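Local coordinates for protein DyP-type peroxidase (Thermobifida cellulosilytica, PDB 4GS1) that is a haem peroxidase of the dye-decolourising (DyP) family, probably using hydrogen peroxide to oxidise dyes and other substrates, at residues B[50-55]-B[181-186]; B[315-320]-B[338-343]. All blocks are in the same frame, centred on the assembly; numbering follows the deposited sequence.

Contact 1. Residues B[50-55]-B[181-186]; sequences FVHVIA and SLRGFR. With GOL (glycerol), chain I.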
ATOM      1  N   PHE B  50       4.151  -0.834  -8.392  1.00 13.45           N
ATOM      2  CA  PHE B  50       4.034  -1.485  -7.076  1.00 12.61           C
ATOM      3  C   PHE B  50       4.996  -2.644  -6.922  1.00 11.12           C
ATOM      4  O   PHE B  50       5.311  -3.332  -7.900  1.00 12.38           O
ATOM      5  CB  PHE B  50       2.588  -1.963  -6.846  1.00 11.89           C
ATOM      6  CG  PHE B  50       1.588  -0.852  -6.938  1.00 14.77           C
ATOM      7  CD1 PHE B  50       1.306  -0.066  -5.831  1.00 13.89           C
ATOM      8  CD2 PHE B  50       0.964  -0.557  -8.146  1.00 11.12           C
ATOM      9  CE1 PHE B  50       0.411   0.991  -5.923  1.00 14.59           C
ATOM     10  CE2 PHE B  50       0.068   0.503  -8.245  1.00 13.58           C
ATOM     11  CZ  PHE B  50      -0.205   1.276  -7.121  1.00 15.94           C
ATOM     12  N   VAL B  51       5.453  -2.867  -5.688  1.00 11.71           N
ATOM     13  CA  VAL B  51       6.330  -3.997  -5.380  1.00 11.39           C
ATOM     14  C   VAL B  51       5.945  -4.626  -4.045  1.00 11.72           C
ATOM     15  O   VAL B  51       5.398  -3.961  -3.171  1.00 12.93           O
ATOM     16  CB  VAL B  51       7.830  -3.572  -5.333  1.00 12.57           C
ATOM     17  CG1 VAL B  51       8.168  -2.849  -4.009  1.00 13.46           C
ATOM     18  CG2 VAL B  51       8.752  -4.781  -5.523  1.00 12.73           C
ATOM     19  N   HIS B  52       6.204  -5.922  -3.909  1.00 11.33           N
ATOM     20  CA  HIS B  52       6.115  -6.581  -2.608  1.00 11.21           C
ATOM     21  C   HIS B  52       7.365  -7.434  -2.513  1.00 12.04           C
ATOM     22  O   HIS B  52       7.567  -8.350  -3.317  1.00 13.55           O
ATOM     23  CB  HIS B  52       4.835  -7.435  -2.504  1.00 13.43           C
ATOM     24  CG  HIS B  52       4.414  -7.743  -1.097  1.00 14.24           C
ATOM     25  ND1 HIS B  52       3.101  -8.021  -0.754  1.00 14.51           N
ATOM     26  CD2 HIS B  52       5.126  -7.833   0.055  1.00 13.87           C
ATOM     27  CE1 HIS B  52       3.026  -8.257   0.542  1.00 13.96           C
ATOM     28  NE2 HIS B  52       4.241  -8.148   1.063  1.00 13.29           N
ATOM     29  N   VAL B  53       8.236  -7.100  -1.562  1.00 11.67           N
ATOM     30  CA  VAL B  53       9.456  -7.868  -1.357  1.00 12.16           C
ATOM     31  C   VAL B  53       9.222  -8.784  -0.177  1.00 14.30           C
ATOM     32  O   VAL B  53       8.781  -8.329   0.878  1.00 13.53           O
ATOM     33  CB  VAL B  53      10.646  -6.938  -1.082  1.00 13.81           C
ATOM     34  CG1 VAL B  53      11.899  -7.754  -0.801  1.00 13.90           C
ATOM     35  CG2 VAL B  53      10.878  -6.044  -2.290  1.00 14.32           C
ATOM     36  N   ILE B  54       9.473 -10.076  -0.362  1.00 12.29           N
ATOM     37  CA  ILE B  54       9.217 -11.048   0.699  1.00 11.79           C
ATOM     38  C   ILE B  54      10.453 -11.892   0.951  1.00 11.95           C
ATOM     39  O   ILE B  54      10.982 -12.520   0.031  1.00 14.79           O
ATOM     40  CB  ILE B  54       8.048 -11.995   0.330  1.00 14.78           C
ATOM     41  CG1 ILE B  54       6.830 -11.181  -0.115  1.00 18.84           C
ATOM     42  CG2 ILE B  54       7.673 -12.881   1.531  1.00 15.06           C
ATOM     43  CD1 ILE B  54       6.037 -11.824  -1.224  1.00 30.02           C
ATOM     44  N   ALA B  55      10.911 -11.912   2.201  1.00 13.48           N
ATOM     45  CA  ALA B  55      12.033 -12.769   2.581  1.00 14.78           C
ATOM     46  C   ALA B  55      11.486 -13.997   3.293  1.00 12.50           C
ATOM     47  O   ALA B  55      10.572 -13.889   4.113  1.00 13.81           O
ATOM     48  CB  ALA B  55      13.009 -12.008   3.493  1.00 14.39           C
ATOM     49  N   SER B 181       8.423  -8.941   5.235  1.00 11.93           N
ATOM     50  CA  SER B 181       8.029  -8.479   3.911  1.00 12.73           C
ATOM     51  C   SER B 181       7.770  -6.991   3.954  1.00 12.70           C
ATOM     52  O   SER B 181       7.550  -6.419   5.023  1.00 14.36           O
ATOM     53  CB  SER B 181       6.789  -9.225   3.405  1.00 16.24           C
ATOM     54  OG  SER B 181       5.606  -8.681   3.980  1.00 18.18           O
ATOM     55  N   LEU B 182       7.814  -6.346   2.795  1.00 11.33           N
ATOM     56  CA  LEU B 182       7.486  -4.922   2.728  1.00 12.35           C
ATOM     57  C   LEU B 182       6.925  -4.585   1.355  1.00  9.74           C
ATOM     58  O   LEU B 182       7.478  -4.994   0.326  1.00 11.94           O
ATOM     59  CB  LEU B 182       8.718  -4.053   3.026  1.00 16.34           C
ATOM     60  CG  LEU B 182       8.520  -2.539   3.172  1.00 16.42           C
ATOM     61  CD1 LEU B 182       7.534  -2.225   4.267  1.00 17.57           C
ATOM     62  CD2 LEU B 182       9.875  -1.878   3.461  1.00 17.27           C
ATOM     63  N   ARG B 183       5.807  -3.858   1.357  1.00 12.93           N
ATOM     64  CA  ARG B 183       5.189  -3.376   0.128  1.00 11.97           C
ATOM     65  C   ARG B 183       5.630  -1.951  -0.143  1.00 10.27           C
ATOM     66  O   ARG B 183       5.824  -1.170   0.792  1.00 13.08           O
ATOM     67  CB  ARG B 183       3.663  -3.425   0.259  1.00 13.65           C
ATOM     68  CG  ARG B 183       3.123  -4.843   0.366  1.00 13.82           C
ATOM     69  CD  ARG B 183       1.613  -4.874   0.657  1.00 16.32           C
ATOM     70  NE  ARG B 183       0.817  -4.394  -0.471  1.00 20.69           N
ATOM     71  CZ  ARG B 183       0.159  -3.240  -0.482  1.00 27.71           C
ATOM     72  NH1 ARG B 183      -0.543  -2.881  -1.547  1.00 28.44           N
ATOM     73  NH2 ARG B 183       0.205  -2.442   0.572  1.00 24.02           N
ATOM     74  N   GLY B 184       5.769  -1.608  -1.426  1.00 11.58           N
ATOM     75  CA  GLY B 184       6.194  -0.273  -1.823  1.00 11.72           C
ATOM     76  C   GLY B 184       5.494   0.213  -3.078  1.00 12.64           C
ATOM     77  O   GLY B 184       4.908  -0.584  -3.815  1.00 13.86           O
ATOM     78  N   PHE B 185       5.545   1.522  -3.320  1.00 12.36           N
ATOM     79  CA  PHE B 185       4.899   2.101  -4.493  1.00 12.11           C
ATOM     80  C   PHE B 185       5.711   3.234  -5.101  1.00 11.51           C
ATOM     81  O   PHE B 185       6.565   3.836  -4.441  1.00 12.11           O
ATOM     82  CB  PHE B 185       3.513   2.652  -4.125  1.00  9.50           C
ATOM     83  CG  PHE B 185       3.547   3.736  -3.081  1.00 11.92           C
ATOM     84  CD1 PHE B 185       3.636   5.077  -3.445  1.00 14.55           C
ATOM     85  CD2 PHE B 185       3.498   3.417  -1.732  1.00 15.32           C
ATOM     86  CE1 PHE B 185       3.676   6.075  -2.480  1.00 14.89           C
ATOM     87  CE2 PHE B 185       3.537   4.414  -0.761  1.00 17.73           C
ATOM     88  CZ  PHE B 185       3.625   5.746  -1.139  1.00 16.70           C
ATOM     89  N   ARG B 186       5.396   3.527  -6.359  1.00 13.79           N
ATOM     90  CA  ARG B 186       5.797   4.756  -7.046  1.00 12.06           C
ATOM     91  C   ARG B 186       4.540   5.320  -7.673  1.00 14.03           C
ATOM     92  O   ARG B 186       3.496   4.664  -7.646  1.00 14.27           O
ATOM     93  CB  ARG B 186       6.780   4.442  -8.174  1.00 11.35           C
ATOM     94  CG  ARG B 186       8.060   3.778  -7.719  1.00 11.45           C
ATOM     95  CD  ARG B 186       8.841   3.271  -8.920  1.00 12.14           C
ATOM     96  NE  ARG B 186      10.200   2.863  -8.555  1.00 12.54           N
ATOM     97  CZ  ARG B 186      11.228   2.855  -9.405  1.00 16.91           C
ATOM     98  NH1 ARG B 186      11.054   3.211 -10.679  1.00 16.84           N
ATOM     99  NH2 ARG B 186      12.433   2.480  -8.984  1.00 15.77           N
TER
HETATM  100  C1  GOL I 504       4.660  -5.115   5.892  0.58 35.64           C
HETATM  101  O1  GOL I 504       4.419  -6.072   6.903  0.58 30.82           O
HETATM  102  C2  GOL I 504       3.783  -5.464   4.692  0.58 35.59           C
HETATM  103  O2  GOL I 504       4.340  -6.513   3.923  0.58 40.13           O
HETATM  104  C3  GOL I 504       3.541  -4.261   3.797  0.58 25.45           C
HETATM  105  O3  GOL I 504       4.651  -3.415   3.775  0.58 31.56           O
HETATM  106  O   HOH W   1       0.582  -7.288  -1.908  1.00 16.12           O

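Contact 2. Residues B[315-320]-B[338-343]; sequences ARMVRR and LLFMAW. With HEM (protoporphyrin IX containing Fe), chain F; OXY (oxygen molecule), chain G.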
ATOM      1  N   ALA B 315      32.959   2.769  -7.738  1.00 16.08           N
ATOM      2  CA  ALA B 315      31.783   1.957  -7.409  1.00 18.63           C
ATOM      3  C   ALA B 315      30.486   2.516  -7.995  1.00 18.81           C
ATOM      4  O   ALA B 315      30.235   3.724  -7.959  1.00 16.89           O
ATOM      5  CB  ALA B 315      31.645   1.786  -5.887  1.00 19.68           C
ATOM      6  N   ARG B 316      29.646   1.623  -8.516  1.00 15.77           N
ATOM      7  CA  ARG B 316      28.432   2.029  -9.207  1.00 15.24           C
ATOM      8  C   ARG B 316      27.362   0.986  -8.955  1.00 14.49           C
ATOM      9  O   ARG B 316      27.670  -0.187  -8.759  1.00 16.25           O
ATOM     10  CB  ARG B 316      28.709   2.144 -10.715  1.00 18.79           C
ATOM     11  CG  ARG B 316      27.729   3.014 -11.494  1.00 26.60           C
ATOM     12  CD  ARG B 316      28.195   3.211 -12.950  1.00 32.34           C
ATOM     13  NE  ARG B 316      29.527   3.811 -13.035  1.00 34.19           N
ATOM     14  CZ  ARG B 316      29.754   5.111 -13.203  1.00 32.62           C
ATOM     15  NH1 ARG B 316      28.738   5.958 -13.316  1.00 38.58           N
ATOM     16  NH2 ARG B 316      30.998   5.565 -13.263  1.00 34.92           N
ATOM     17  N   MET B 317      26.101   1.414  -8.949  1.00 14.96           N
ATOM     18  CA  MET B 317      24.997   0.482  -8.750  1.00 14.02           C
ATOM     19  C   MET B 317      23.771   0.961  -9.516  1.00 13.56           C
ATOM     20  O   MET B 317      23.737   2.104  -9.977  1.00 16.13           O
ATOM     21  CB  MET B 317      24.679   0.352  -7.255  1.00 16.15           C
ATOM     22  CG  MET B 317      24.057   1.606  -6.644  1.00 14.18           C
ATOM     23  SD  MET B 317      24.268   1.655  -4.852  1.00 16.93           S
ATOM     24  CE  MET B 317      25.966   2.223  -4.767  1.00 17.66           C
ATOM     25  N   VAL B 318      22.777   0.087  -9.669  1.00 12.03           N
ATOM     26  CA  VAL B 318      21.467   0.514 -10.147  1.00 13.80           C
ATOM     27  C   VAL B 318      20.508   0.525  -8.972  1.00 14.91           C
ATOM     28  O   VAL B 318      20.281  -0.505  -8.338  1.00 14.78           O
ATOM     29  CB  VAL B 318      20.927  -0.394 -11.264  1.00 14.70           C
ATOM     30  CG1 VAL B 318      19.464  -0.085 -11.539  1.00 14.20           C
ATOM     31  CG2 VAL B 318      21.753  -0.196 -12.533  1.00 16.96           C
ATOM     32  N   ARG B 319      19.973   1.700  -8.665  1.00 10.86           N
ATOM     33  CA  ARG B 319      19.015   1.835  -7.575  1.00 10.33           C
ATOM     34  C   ARG B 319      17.600   1.741  -8.128  1.00 13.29           C
ATOM     35  O   ARG B 319      17.219   2.519  -9.001  1.00 17.12           O
ATOM     36  CB  ARG B 319      19.249   3.162  -6.836  1.00 12.76           C
ATOM     37  CG  ARG B 319      20.530   3.180  -6.007  1.00 12.32           C
ATOM     38  CD  ARG B 319      20.965   4.601  -5.637  1.00 13.73           C
ATOM     39  NE  ARG B 319      21.292   5.381  -6.835  1.00 12.93           N
ATOM     40  CZ  ARG B 319      20.708   6.525  -7.183  1.00 13.89           C
ATOM     41  NH1 ARG B 319      19.771   7.072  -6.414  1.00 13.17           N
ATOM     42  NH2 ARG B 319      21.076   7.134  -8.305  1.00 14.87           N
ATOM     43  N   ARG B 320      16.826   0.782  -7.613  1.00 11.84           N
ATOM     44  CA  ARG B 320      15.481   0.508  -8.122  1.00 10.82           C
ATOM     45  C   ARG B 320      14.554   0.411  -6.921  1.00 12.62           C
ATOM     46  O   ARG B 320      14.011  -0.644  -6.600  1.00 14.43           O
ATOM     47  CB  ARG B 320      15.485  -0.790  -8.943  1.00 10.53           C
ATOM     48  CG  ARG B 320      14.206  -1.071  -9.736  1.00 10.60           C
ATOM     49  CD  ARG B 320      14.390  -2.364 -10.539  1.00 12.70           C
ATOM     50  NE  ARG B 320      13.201  -2.754 -11.298  1.00 14.59           N
ATOM     51  CZ  ARG B 320      12.176  -3.423 -10.779  1.00 17.07           C
ATOM     52  NH1 ARG B 320      12.174  -3.740  -9.484  1.00 15.34           N
ATOM     53  NH2 ARG B 320      11.144  -3.754 -11.548  1.00 13.59           N
ATOM     54  N   LEU B 338      11.969   4.928   2.440  1.00  9.30           N
ATOM     55  CA  LEU B 338      12.418   4.383   1.168  1.00  9.47           C
ATOM     56  C   LEU B 338      12.740   2.913   1.323  1.00 13.86           C
ATOM     57  O   LEU B 338      13.529   2.528   2.184  1.00 12.58           O
ATOM     58  CB  LEU B 338      13.661   5.138   0.690  1.00  9.38           C
ATOM     59  CG  LEU B 338      14.302   4.692  -0.621  1.00 10.70           C
ATOM     60  CD1 LEU B 338      13.349   4.948  -1.789  1.00 17.86           C
ATOM     61  CD2 LEU B 338      15.612   5.449  -0.824  1.00 14.60           C
ATOM     62  N   LEU B 339      12.088   2.097   0.505  1.00 11.16           N
ATOM     63  CA  LEU B 339      12.470   0.706   0.340  1.00 11.40           C
ATOM     64  C   LEU B 339      13.585   0.737  -0.711  1.00 11.56           C
ATOM     65  O   LEU B 339      13.357   0.686  -1.926  1.00 13.61           O
ATOM     66  CB  LEU B 339      11.248  -0.140  -0.062  1.00 11.43           C
ATOM     67  CG  LEU B 339      11.469  -1.550  -0.621  1.00 15.79           C
ATOM     68  CD1 LEU B 339      12.422  -2.322   0.252  1.00 18.42           C
ATOM     69  CD2 LEU B 339      10.137  -2.287  -0.713  1.00 17.26           C
ATOM     70  N   PHE B 340      14.811   0.865  -0.212  1.00 12.08           N
ATOM     71  CA  PHE B 340      16.000   1.005  -1.043  1.00 11.83           C
ATOM     72  C   PHE B 340      16.408  -0.367  -1.596  1.00 11.54           C
ATOM     73  O   PHE B 340      16.489  -1.350  -0.853  1.00 13.42           O
ATOM     74  CB  PHE B 340      17.125   1.604  -0.180  1.00 12.55           C
ATOM     75  CG  PHE B 340      18.457   1.712  -0.879  1.00 12.58           C
ATOM     76  CD1 PHE B 340      18.838   2.898  -1.486  1.00 13.40           C
ATOM     77  CD2 PHE B 340      19.348   0.636  -0.895  1.00 13.65           C
ATOM     78  CE1 PHE B 340      20.076   3.009  -2.128  1.00 13.57           C
ATOM     79  CE2 PHE B 340      20.585   0.740  -1.533  1.00 15.31           C
ATOM     80  CZ  PHE B 340      20.948   1.925  -2.150  1.00 14.12           C
ATOM     81  N   MET B 341      16.647  -0.439  -2.902  1.00 10.09           N
ATOM     82  CA  MET B 341      17.092  -1.682  -3.530  1.00 11.38           C
ATOM     83  C   MET B 341      18.194  -1.408  -4.542  1.00 16.53           C
ATOM     84  O   MET B 341      17.962  -0.782  -5.578  1.00 16.63           O
ATOM     85  CB  MET B 341      15.908  -2.405  -4.172  1.00 13.82           C
ATOM     86  CG  MET B 341      14.961  -2.996  -3.138  1.00 18.91           C
ATOM     87  SD  MET B 341      13.734  -4.062  -3.901  1.00 26.25           S
ATOM     88  CE  MET B 341      12.543  -2.865  -4.278  1.00 14.53           C
ATOM     89  N   ALA B 342      19.404  -1.856  -4.224  1.00 11.70           N
ATOM     90  CA  ALA B 342      20.544  -1.633  -5.113  1.00 11.25           C
ATOM     91  C   ALA B 342      20.939  -2.927  -5.799  1.00 15.82           C
ATOM     92  O   ALA B 342      21.073  -3.963  -5.145  1.00 13.69           O
ATOM     93  CB  ALA B 342      21.728  -1.079  -4.336  1.00 13.78           C
ATOM     94  N   TRP B 343      21.149  -2.857  -7.112  1.00 11.89           N
ATOM     95  CA  TRP B 343      21.560  -4.022  -7.894  1.00 11.83           C
ATOM     96  C   TRP B 343      22.977  -3.809  -8.392  1.00 16.67           C
ATOM     97  O   TRP B 343      23.309  -2.721  -8.867  1.00 15.66           O
ATOM     98  CB  TRP B 343      20.620  -4.178  -9.094  1.00 12.30           C
ATOM     99  CG  TRP B 343      19.226  -4.531  -8.703  1.00 13.13           C
ATOM    100  CD1 TRP B 343      18.180  -3.680  -8.487  1.00 14.34           C
ATOM    101  CD2 TRP B 343      18.723  -5.849  -8.463  1.00 13.26           C
ATOM    102  NE1 TRP B 343      17.053  -4.392  -8.127  1.00 12.35           N
ATOM    103  CE2 TRP B 343      17.365  -5.731  -8.118  1.00 12.97           C
ATOM    104  CE3 TRP B 343      19.299  -7.122  -8.511  1.00 16.57           C
ATOM    105  CZ2 TRP B 343      16.572  -6.832  -7.813  1.00 13.29           C
ATOM    106  CZ3 TRP B 343      18.514  -8.212  -8.214  1.00 16.14           C
ATOM    107  CH2 TRP B 343      17.168  -8.064  -7.877  1.00 14.50           C
TER
HETATM  108  CHA HEM F 501      21.741   9.769  -5.432  1.00 13.21           C
HETATM  109  CHB HEM F 501      18.131  10.043  -2.216  1.00 14.95           C
HETATM  110  CHC HEM F 501      20.036   6.358   0.312  1.00 13.98           C
HETATM  111  CHD HEM F 501      23.427   5.789  -3.122  1.00 13.83           C
HETATM  112  C1A HEM F 501      20.619  10.166  -4.758  1.00 12.00           C
HETATM  113  C2A HEM F 501      19.790  11.284  -5.137  1.00 11.76           C
HETATM  114  C3A HEM F 501      18.793  11.357  -4.244  1.00 10.70           C
HETATM  115  C4A HEM F 501      18.961  10.290  -3.289  1.00 12.10           C
HETATM  116  CMA HEM F 501      17.640  12.390  -4.219  1.00 11.22           C
HETATM  117  CAA HEM F 501      20.050  12.204  -6.360  1.00 12.01           C
HETATM  118  CBA HEM F 501      19.291  11.735  -7.613  1.00 12.04           C
HETATM  119  CGA HEM F 501      19.852  10.462  -8.188  1.00 14.62           C
HETATM  120  O1A HEM F 501      20.932  10.518  -8.850  1.00 14.76           O
HETATM  121  O2A HEM F 501      19.216   9.393  -8.007  1.00 15.45           O
HETATM  122  C1B HEM F 501      18.344   9.088  -1.248  1.00 14.54           C
HETATM  123  C2B HEM F 501      17.534   8.910  -0.063  1.00 13.19           C
HETATM  124  C3B HEM F 501      18.060   7.902   0.651  1.00 12.59           C
HETATM  125  C4B HEM F 501      19.213   7.398  -0.071  1.00 13.94           C
HETATM  126  CMB HEM F 501      16.314   9.804   0.265  1.00 17.61           C
HETATM  127  CAB HEM F 501      17.574   7.291   1.990  1.00 14.53           C
HETATM  128  CBB HEM F 501      16.300   7.385   2.419  1.00 19.01           C
HETATM  129  C1C HEM F 501      21.124   5.886  -0.400  1.00 13.57           C
HETATM  130  C2C HEM F 501      21.999   4.787  -0.013  1.00 12.66           C
HETATM  131  C3C HEM F 501      22.928   4.623  -0.976  1.00 14.49           C
HETATM  132  C4C HEM F 501      22.679   5.632  -1.979  1.00 16.72           C
HETATM  133  CMC HEM F 501      21.812   3.948   1.270  1.00 18.25           C
HETATM  134  CAC HEM F 501      24.107   3.618  -1.097  1.00 14.90           C
HETATM  135  CBC HEM F 501      24.670   2.971  -0.073  1.00 24.46           C
HETATM  136  C1D HEM F 501      23.264   6.785  -4.048  1.00 12.59           C
HETATM  137  C2D HEM F 501      24.054   6.910  -5.250  1.00 13.85           C
HETATM  138  C3D HEM F 501      23.541   8.150  -5.956  1.00 12.26           C
HETATM  139  C4D HEM F 501      22.470   8.651  -5.130  1.00 14.64           C
HETATM  140  CMD HEM F 501      25.205   5.997  -5.733  1.00 16.31           C
HETATM  141  CAD HEM F 501      24.056   8.719  -7.287  1.00 13.02           C
HETATM  142  CBD HEM F 501      25.324   9.541  -7.041  1.00 16.38           C
HETATM  143  CGD HEM F 501      25.819  10.044  -8.380  1.00 15.61           C
HETATM  144  O1D HEM F 501      25.473  11.198  -8.757  1.00 16.22           O
HETATM  145  O2D HEM F 501      26.533   9.286  -9.088  1.00 19.48           O
HETATM  146  NA  HEM F 501      20.098   9.565  -3.625  1.00 12.87           N
HETATM  147  NB  HEM F 501      19.366   8.152  -1.224  1.00 12.76           N
HETATM  148  NC  HEM F 501      21.579   6.397  -1.606  1.00 13.66           N
HETATM  149  ND  HEM F 501      22.333   7.827  -4.011  1.00 12.00           N
HETATM  150 FE   HEM F 501      20.917   8.048  -2.572  1.00 13.68          FE
HETATM  151  O1  OXY G 502      19.242   6.694  -3.634  1.00 21.74           O
HETATM  152  O2  OXY G 502      17.971   5.985  -3.886  1.00 20.45           O
HETATM  153  O   HOH W   2      14.241  -3.456  -7.348  1.00 12.87           O

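Contact 1. Residues B[50-55]-B[181-186]
Phe50 to Ile54 pair in antiparallel register with Phe185 to Ser181, the two strand axes 4.7 Å apart at their closest and 167° between their directions. Val51 with Gly184 and Val53 with Leu182 are the hydrogen-bonded pairs, each closed by two N-H to O=C bonds; Val53 N reaches Leu182 O at 2.9 Å. The non-hydrogen-bonded pair between them, His52 and Arg183, brings the chains closer, with CA atoms 4.3 Å apart. These two residues also carry the side-chain contact. With the imidazole swung anti to its own backbone N (chi1 -159°), the ring lies across the neighbouring strand, and Arg183 CG sits over the middle of one face, 3.3 Å from the His52 ring centroid, as a CH-pi contact. Ile54 CD1 lies off-centre on the other face. A water bridges the two side chains, 2.9 Å from His52 ND1 and accepting from Arg183 NE. At the ring's edge, Ser181 OG lies in plane 3.3 Å from His52 NE2. An alanine at His52 would probably open a gap above Arg183 CG and deprive the bridging water of one of its two partners here. A glycerol, probably from the crystallisation liquor, sits between this strand and Glu326 of the second subunit: its O3 accepts from Arg183 N at 2.7 Å, nearly straight. Further along the same face, Phe50 CD1 packs on Phe185 CB. Helix 158-172 also packs on this face, and Asp325 of the second subunit packs against His52. The opposite face, with Val51, Val53 and Leu182, meets strand 334-344. The pairing joins the first and last strands of the N-terminal four-stranded antiparallel sheet, in the ferredoxin-like fold of DyP-type peroxidases.

Contact 2. Residues B[315-320]-B[338-343]
Arg319 and Phe340 cross at Arg319 CG, 3.9 Å from Phe340 CE1, and both flat groups turn to the haem on the face where the oxygen molecule binds the iron, their planes 29° apart. Haem C4D stands 3.3 Å above the guanidinium plane, over its centre, while propionate oxygen O2A meets the edge in plane. That oxygen is gripped twice, by Arg319 NH1 and by Arg319 NH2, both at 2.9 Å, which with the haem over its face holds the guanidinium flat and fixes its rotation. NH1 also gives a weak bond to O1 of the oxygen molecule, probably from the crystallisation liquor, around which Arg319, Leu338 and Asp207 lie. A bend at chi3 (-63°) lays the guanidinium along the porphyrin. Phe340 CE1 comes 3.4 Å from haem C2C, with methyl CMC over one ring face, toward the rim, and Met317 SD at the ring's edge; the same sulfur packs on Ala342 CB at 3.8 Å. On the other side of the strands, the edge of the Trp343 indole meets Arg320 CB, and a water in the indole plane accepts from both Trp343 NE1 and Arg320 NH1 while donating to Arg320 O, so it ties the two side chains together. The backbones hold this arrangement with three bonds: Val318 N to Trp343 O, Trp343 N to Val318 O at 2.8 Å, and Arg320 N to Met341 O. Strands 318-328 and 334-344 thus form an antiparallel beta hairpin whose Arg319 and Phe340 line the distal haem pocket of a DyP-type peroxidase.

Contact 1 and contact 2 belong to the two four-stranded antiparallel sheets of the N-terminal and C-terminal family regions, which share the strand order 2-3-1-4. Their centres are 15 Å apart, and the sheets pack face to face there: Val53 CG2 lies 3.8 Å from Met341 SD, and Val51 CG1 lies 3.9 Å from Leu339 CD2. At one end Arg186 NH2 comes within 3.6 Å of Arg320 C. The haem is met directly by Met317, Arg319, Leu338 and Phe340 of contact 2, whereas from contact 1 the side chain of Leu182 is about 11 Å from it. Contact 1 thus backs the sheet that carries the pocket, and on its other side adjoins the second subunit.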